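Local coordinates for phosphate transport system protein phoU (Streptococcus pneumoniae, PDB 2I0M), which probably takes part in regulating phosphate uptake, as a homodimeric, zinc-binding accessory protein of the phosphate-specific transport system, at residues 11-16 and 77-82; 143-148 and 199-204. One frame throughout, in Å; residues are numbered along the deposited sequence.

In the fold
The two contacts illustrate how one all-helical chain is assembled from helix pairs of different spacing. In interaction 1 a phenylalanine spans the wider gap, between two nearly parallel helices; in interaction 2 an alanine lies at the closer approach of two antiparallel ones, a difference consistent with side-chain size. Their centres lie about 15 Å apart, and they meet through R203 of 199-204, whose CG is 3.7 Å from CA of S82 in 77-82. Both contacts also touch the second subunit of the homodimer. Neither supplies a zinc ligand: one bound zinc ion lies about 8 Å from the side chain of E13, and the side chain of C201 is about 11 Å from a bound zinc ion.

Interaction 1 (11-16 and 77-82); sequences ELEQSF and LRFVIS
L12 and V80 mark the closest backbone approach between 11-16 and 77-82, with their CA atoms 8.4 Å apart. The two helical segments run nearly parallel, at 23°, and the axes of these short segments come no closer than 11.0 Å. So wide a spacing leaves room for a large side chain to bridge the gap, and F79 does so. With CG anti to the backbone N (chi1 176°), its ring is carried out toward 11-16, where its far end meets two residues.

E13 lies at the rim of the ring: its CB sits in the ring plane, 3.7 Å from CZ of F79. The extended E13 chain crosses the phenylalanine at about a right angle, bringing OE2 to 3.6 Å from CE1 of F79, again at the edge. The carboxylate plane stands 79° from that of the ring. An oxygen placed here faces the slightly positive C-H rim rather than the pi cloud, which is consistent with a weakly favourable electrostatic contact. L12 approaches the same ring obliquely, its CD1 4.2 Å from CE2 of F79, while CD1 also lies 4.4 Å from CG2 of V80. Within 77-82, OG and N of S82 both donate to the carbonyl O of R78, from opposite faces of its plane.

No hydrogen bond joins the two segments, and all four touching residues are buried. F137 and H140 adjoin E13. The contact joins helix 5-35 to helix 74-105, with helix 39-66 filling in through C63 against both L12 and V80, and helix 177-209 touching I81 and S82.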
loop_
_atom_site.group_PDB
_atom_site.type_symbol
_atom_site.label_atom_id
_atom_site.label_comp_id
_atom_site.label_asym_id
_atom_site.label_seq_id
_atom_site.Cartn_x
_atom_site.Cartn_y
_atom_site.Cartn_z
ATOM N N GLU A 11 23.722 9.225 8.999
ATOM C CA GLU A 11 23.230 10.423 8.314
ATOM C C GLU A 11 22.086 10.112 7.357
ATOM O O GLU A 11 21.147 10.883 7.256
ATOM C CB GLU A 11 24.373 11.161 7.603
ATOM C CG GLU A 11 25.073 12.185 8.498
ATOM C CD GLU A 11 26.511 12.494 8.076
ATOM O OE1 GLU A 11 27.267 13.053 8.911
ATOM O OE2 GLU A 11 26.893 12.188 6.921
ATOM N N LEU A 12 22.164 8.968 6.673
ATOM C CA LEU A 12 21.063 8.482 5.841
ATOM C C LEU A 12 19.809 8.213 6.674
ATOM O O LEU A 12 18.697 8.534 6.260
ATOM C CB LEU A 12 21.464 7.208 5.081
ATOM C CG LEU A 12 20.746 6.818 3.774
ATOM C CD1 LEU A 12 20.610 5.300 3.681
ATOM C CD2 LEU A 12 19.391 7.473 3.604
ATOM N N GLU A 13 19.980 7.627 7.847
ATOM C CA GLU A 13 18.844 7.452 8.753
ATOM C C GLU A 13 18.182 8.785 9.160
ATOM O O GLU A 13 16.960 8.853 9.314
ATOM C CB GLU A 13 19.260 6.670 9.991
ATOM C CG GLU A 13 18.099 6.327 10.903
ATOM C CD GLU A 13 18.450 5.235 11.887
ATOM O OE1 GLU A 13 19.361 5.432 12.718
ATOM O OE2 GLU A 13 17.811 4.170 11.813
ATOM N N GLN A 14 18.987 9.831 9.333
ATOM C CA GLN A 14 18.453 11.124 9.749
ATOM C C GLN A 14 17.662 11.790 8.632
ATOM O O GLN A 14 16.640 12.435 8.904
ATOM C CB GLN A 14 19.553 12.062 10.286
ATOM C CG GLN A 14 20.030 11.725 11.708
ATOM C CD GLN A 14 18.913 11.761 12.758
ATOM O OE1 GLN A 14 18.686 10.787 13.480
ATOM N NE2 GLN A 14 18.221 12.883 12.839
ATOM N N SER A 15 18.139 11.641 7.392
ATOM C CA SER A 15 17.397 12.086 6.207
ATOM C C SER A 15 16.002 11.470 6.171
ATOM O O SER A 15 15.020 12.167 5.925
ATOM C CB SER A 15 18.135 11.710 4.913
ATOM O OG SER A 15 19.312 12.480 4.748
ATOM N N PHE A 16 15.940 10.163 6.422
ATOM C CA PHE A 16 14.701 9.387 6.427
ATOM C C PHE A 16 13.730 9.801 7.551
ATOM O O PHE A 16 12.536 9.972 7.308
ATOM C CB PHE A 16 15.048 7.886 6.472
ATOM C CG PHE A 16 13.879 7.001 6.784
ATOM C CD1 PHE A 16 13.683 6.529 8.078
ATOM C CD2 PHE A 16 12.959 6.648 5.780
ATOM C CE1 PHE A 16 12.602 5.732 8.373
ATOM C CE2 PHE A 16 11.860 5.853 6.075
ATOM C CZ PHE A 16 11.682 5.378 7.365
ATOM N N LEU A 77 23.378 -3.880 4.616
ATOM C CA LEU A 77 22.668 -4.112 3.380
ATOM C C LEU A 77 21.170 -4.082 3.656
ATOM O O LEU A 77 20.411 -3.396 2.976
ATOM C CB LEU A 77 23.096 -5.459 2.811
ATOM C CG LEU A 77 22.961 -5.715 1.317
ATOM C CD1 LEU A 77 21.688 -6.513 1.037
ATOM C CD2 LEU A 77 23.025 -4.412 0.515
ATOM N N ARG A 78 20.768 -4.824 4.682
ATOM C CA ARG A 78 19.399 -4.819 5.173
ATOM C C ARG A 78 18.975 -3.411 5.544
ATOM O O ARG A 78 17.815 -3.045 5.377
ATOM C CB ARG A 78 19.251 -5.751 6.384
ATOM C CG ARG A 78 19.708 -7.184 6.104
ATOM C CD ARG A 78 18.847 -8.211 6.819
ATOM N NE ARG A 78 18.947 -8.123 8.275
ATOM C CZ ARG A 78 19.867 -8.736 9.015
ATOM N NH1 ARG A 78 20.808 -9.481 8.450
ATOM N NH2 ARG A 78 19.853 -8.589 10.332
ATOM N N PHE A 79 19.927 -2.622 6.023
ATOM C CA PHE A 79 19.639 -1.274 6.471
ATOM C C PHE A 79 19.273 -0.372 5.308
ATOM O O PHE A 79 18.198 0.176 5.290
ATOM C CB PHE A 79 20.787 -0.660 7.284
ATOM C CG PHE A 79 20.526 0.766 7.673
ATOM C CD1 PHE A 79 19.749 1.061 8.794
ATOM C CD2 PHE A 79 21.004 1.813 6.896
ATOM C CE1 PHE A 79 19.487 2.366 9.154
ATOM C CE2 PHE A 79 20.734 3.119 7.237
ATOM C CZ PHE A 79 19.978 3.403 8.372
ATOM N N VAL A 80 20.182 -0.223 4.349
ATOM C CA VAL A 80 19.958 0.623 3.175
ATOM C C VAL A 80 18.677 0.189 2.409
ATOM O O VAL A 80 17.911 1.043 1.941
ATOM C CB VAL A 80 21.222 0.664 2.276
ATOM C CG1 VAL A 80 20.958 1.370 0.970
ATOM C CG2 VAL A 80 22.369 1.333 3.006
ATOM N N ILE A 81 18.440 -1.124 2.324
ATOM C CA ILE A 81 17.226 -1.666 1.694
ATOM C C ILE A 81 15.977 -1.240 2.473
ATOM O O ILE A 81 14.937 -0.968 1.891
ATOM C CB ILE A 81 17.279 -3.222 1.582
ATOM C CG1 ILE A 81 18.362 -3.669 0.573
ATOM C CG2 ILE A 81 15.900 -3.798 1.188
ATOM C CD1 ILE A 81 18.584 -5.200 0.489
ATOM N N SER A 82 16.098 -1.169 3.794
ATOM C CA SER A 82 15.000 -0.762 4.658
ATOM C C SER A 82 14.651 0.717 4.496
ATOM O O SER A 82 13.494 1.082 4.554
ATOM C CB SER A 82 15.339 -1.063 6.123
ATOM O OG SER A 82 15.521 -2.452 6.317
#

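Interaction 2 (143-148 and 199-204)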
loop_
_atom_site.group_PDB
_atom_site.type_symbol
_atom_site.label_atom_id
_atom_site.label_comp_id
_atom_site.label_asym_id
_atom_site.label_seq_id
_atom_site.Cartn_x
_atom_site.Cartn_y
_atom_site.Cartn_z
ATOM N N SER A 143 10.651 -5.380 18.642
ATOM C CA SER A 143 9.489 -5.422 19.541
ATOM C C SER A 143 8.686 -4.136 19.639
ATOM O O SER A 143 7.461 -4.181 19.694
ATOM C CB SER A 143 9.912 -5.869 20.927
ATOM O OG SER A 143 10.687 -7.037 20.800
ATOM N N LYS A 144 9.357 -2.995 19.665
ATOM C CA LYS A 144 8.626 -1.736 19.598
ATOM C C LYS A 144 7.906 -1.617 18.237
ATOM O O LYS A 144 6.745 -1.216 18.194
ATOM C CB LYS A 144 9.517 -0.512 19.911
ATOM C CG LYS A 144 10.467 -0.698 21.106
ATOM C CD LYS A 144 10.643 0.575 21.962
ATOM C CE LYS A 144 11.140 1.762 21.127
ATOM N NZ LYS A 144 10.891 3.094 21.798
ATOM N N ALA A 145 8.570 -2.012 17.148
ATOM C CA ALA A 145 7.930 -2.054 15.823
ATOM C C ALA A 145 6.661 -2.896 15.838
ATOM O O ALA A 145 5.612 -2.437 15.406
ATOM C CB ALA A 145 8.897 -2.570 14.757
ATOM N N ILE A 146 6.772 -4.122 16.352
ATOM C CA ILE A 146 5.662 -5.076 16.419
ATOM C C ILE A 146 4.475 -4.544 17.237
ATOM O O ILE A 146 3.320 -4.664 16.800
ATOM C CB ILE A 146 6.131 -6.442 16.972
ATOM C CG1 ILE A 146 7.050 -7.133 15.959
ATOM C CG2 ILE A 146 4.936 -7.331 17.340
ATOM C CD1 ILE A 146 7.789 -8.342 16.505
ATOM N N SER A 147 4.753 -3.962 18.407
ATOM C CA SER A 147 3.696 -3.358 19.212
ATOM C C SER A 147 2.983 -2.198 18.478
ATOM O O SER A 147 1.755 -2.090 18.548
ATOM C CB SER A 147 4.207 -2.943 20.599
ATOM O OG SER A 147 5.181 -1.918 20.482
ATOM N N ILE A 148 3.735 -1.373 17.745
ATOM C CA ILE A 148 3.132 -0.318 16.905
ATOM C C ILE A 148 2.219 -0.868 15.798
ATOM O O ILE A 148 1.086 -0.387 15.623
ATOM C CB ILE A 148 4.199 0.627 16.299
ATOM C CG1 ILE A 148 4.911 1.412 17.420
ATOM C CG2 ILE A 148 3.570 1.588 15.257
ATOM C CD1 ILE A 148 6.237 1.985 17.000
ATOM N N ASN A 199 3.599 -1.719 7.562
ATOM C CA ASN A 199 4.629 -2.078 6.614
ATOM C C ASN A 199 6.044 -1.605 7.009
ATOM O O ASN A 199 6.997 -2.349 6.835
ATOM C CB ASN A 199 4.263 -1.585 5.207
ATOM C CG ASN A 199 3.152 -2.419 4.546
ATOM O OD1 ASN A 199 2.383 -1.910 3.710
ATOM N ND2 ASN A 199 3.070 -3.694 4.908
ATOM N N ILE A 200 6.188 -0.404 7.567
ATOM C CA ILE A 200 7.526 0.088 7.930
ATOM C C ILE A 200 8.018 -0.666 9.159
ATOM O O ILE A 200 9.191 -1.035 9.244
ATOM C CB ILE A 200 7.591 1.621 8.122
ATOM C CG1 ILE A 200 7.185 2.355 6.836
ATOM C CG2 ILE A 200 9.003 2.056 8.532
ATOM C CD1 ILE A 200 6.971 3.844 7.011
ATOM N N CYS A 201 7.083 -0.940 10.067
ATOM C CA CYS A 201 7.286 -1.828 11.212
ATOM C C CYS A 201 7.834 -3.213 10.853
ATOM O O CYS A 201 8.785 -3.665 11.462
ATOM C CB CYS A 201 5.997 -1.932 12.040
ATOM S SG CYS A 201 5.549 -0.399 12.916
ATOM N N GLU A 202 7.232 -3.878 9.866
ATOM C CA GLU A 202 7.703 -5.190 9.386
ATOM C C GLU A 202 9.120 -5.133 8.813
ATOM O O GLU A 202 9.915 -6.034 9.028
ATOM C CB GLU A 202 6.764 -5.763 8.323
ATOM C CG GLU A 202 5.334 -5.991 8.795
ATOM C CD GLU A 202 4.461 -6.664 7.738
ATOM O OE1 GLU A 202 3.870 -7.716 8.041
ATOM O OE2 GLU A 202 4.359 -6.138 6.607
ATOM N N ARG A 203 9.413 -4.074 8.074
ATOM C CA ARG A 203 10.757 -3.792 7.560
ATOM C C ARG A 203 11.776 -3.683 8.697
ATOM O O ARG A 203 12.924 -4.100 8.566
ATOM C CB ARG A 203 10.730 -2.471 6.770
ATOM C CG ARG A 203 11.834 -2.306 5.760
ATOM C CD ARG A 203 11.506 -2.981 4.410
ATOM N NE ARG A 203 12.288 -4.199 4.237
ATOM C CZ ARG A 203 12.411 -4.884 3.107
ATOM N NH1 ARG A 203 11.814 -4.483 1.992
ATOM N NH2 ARG A 203 13.159 -5.981 3.106
ATOM N N LEU A 204 11.338 -3.102 9.806
ATOM C CA LEU A 204 12.157 -2.997 11.014
ATOM C C LEU A 204 12.404 -4.386 11.625
ATOM O O LEU A 204 13.518 -4.677 12.082
ATOM C CB LEU A 204 11.476 -2.055 12.011
ATOM C CG LEU A 204 12.214 -1.020 12.871
ATOM C CD1 LEU A 204 13.542 -0.570 12.260
ATOM C CD2 LEU A 204 11.285 0.194 13.138
#
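A145 and C201 face each other where helices 142-150 and 177-209 come close, their CA atoms only 4.7 Å apart. The methyl of A145 is the central element. Its CB lies 3.5 Å from the carbonyl O of C201 and 3.8 Å from CB of L204, so it rests against the backbone of the second helix as well as its side chains. C201 in turn directs its SG to 3.2 Å from the carbonyl O of A145. With SG beside its backbone N (chi1 -69°), the sulfur also reaches I148, whose CG2 lies 3.7 Å away.

The small side chains of A145 and C201 are consistent with the 8.4 Å approach of the segment axes, which run antiparallel at 157°. One turn on from A145, the CG2 branch of I148, anti to the backbone N, extends the apolar contact, while L204 flanks the alanine from the opposing helix. On the outer side of 143-148, S147 OG donates to the carbonyl O of K144, an acceptor shared with the backbone N of I148. On 199-204, ND2 of N199 donates to OE2 of E202 at 3.2 Å, linking two side chains one turn apart.

Helix 117-136 closes over one flank, where D132 meets I148 and L133 meets both I200 and L204. Helix 74-105 packs against I200 and R203, and R203 continues into the dimer interface through a salt bridge to E60 of the second subunit.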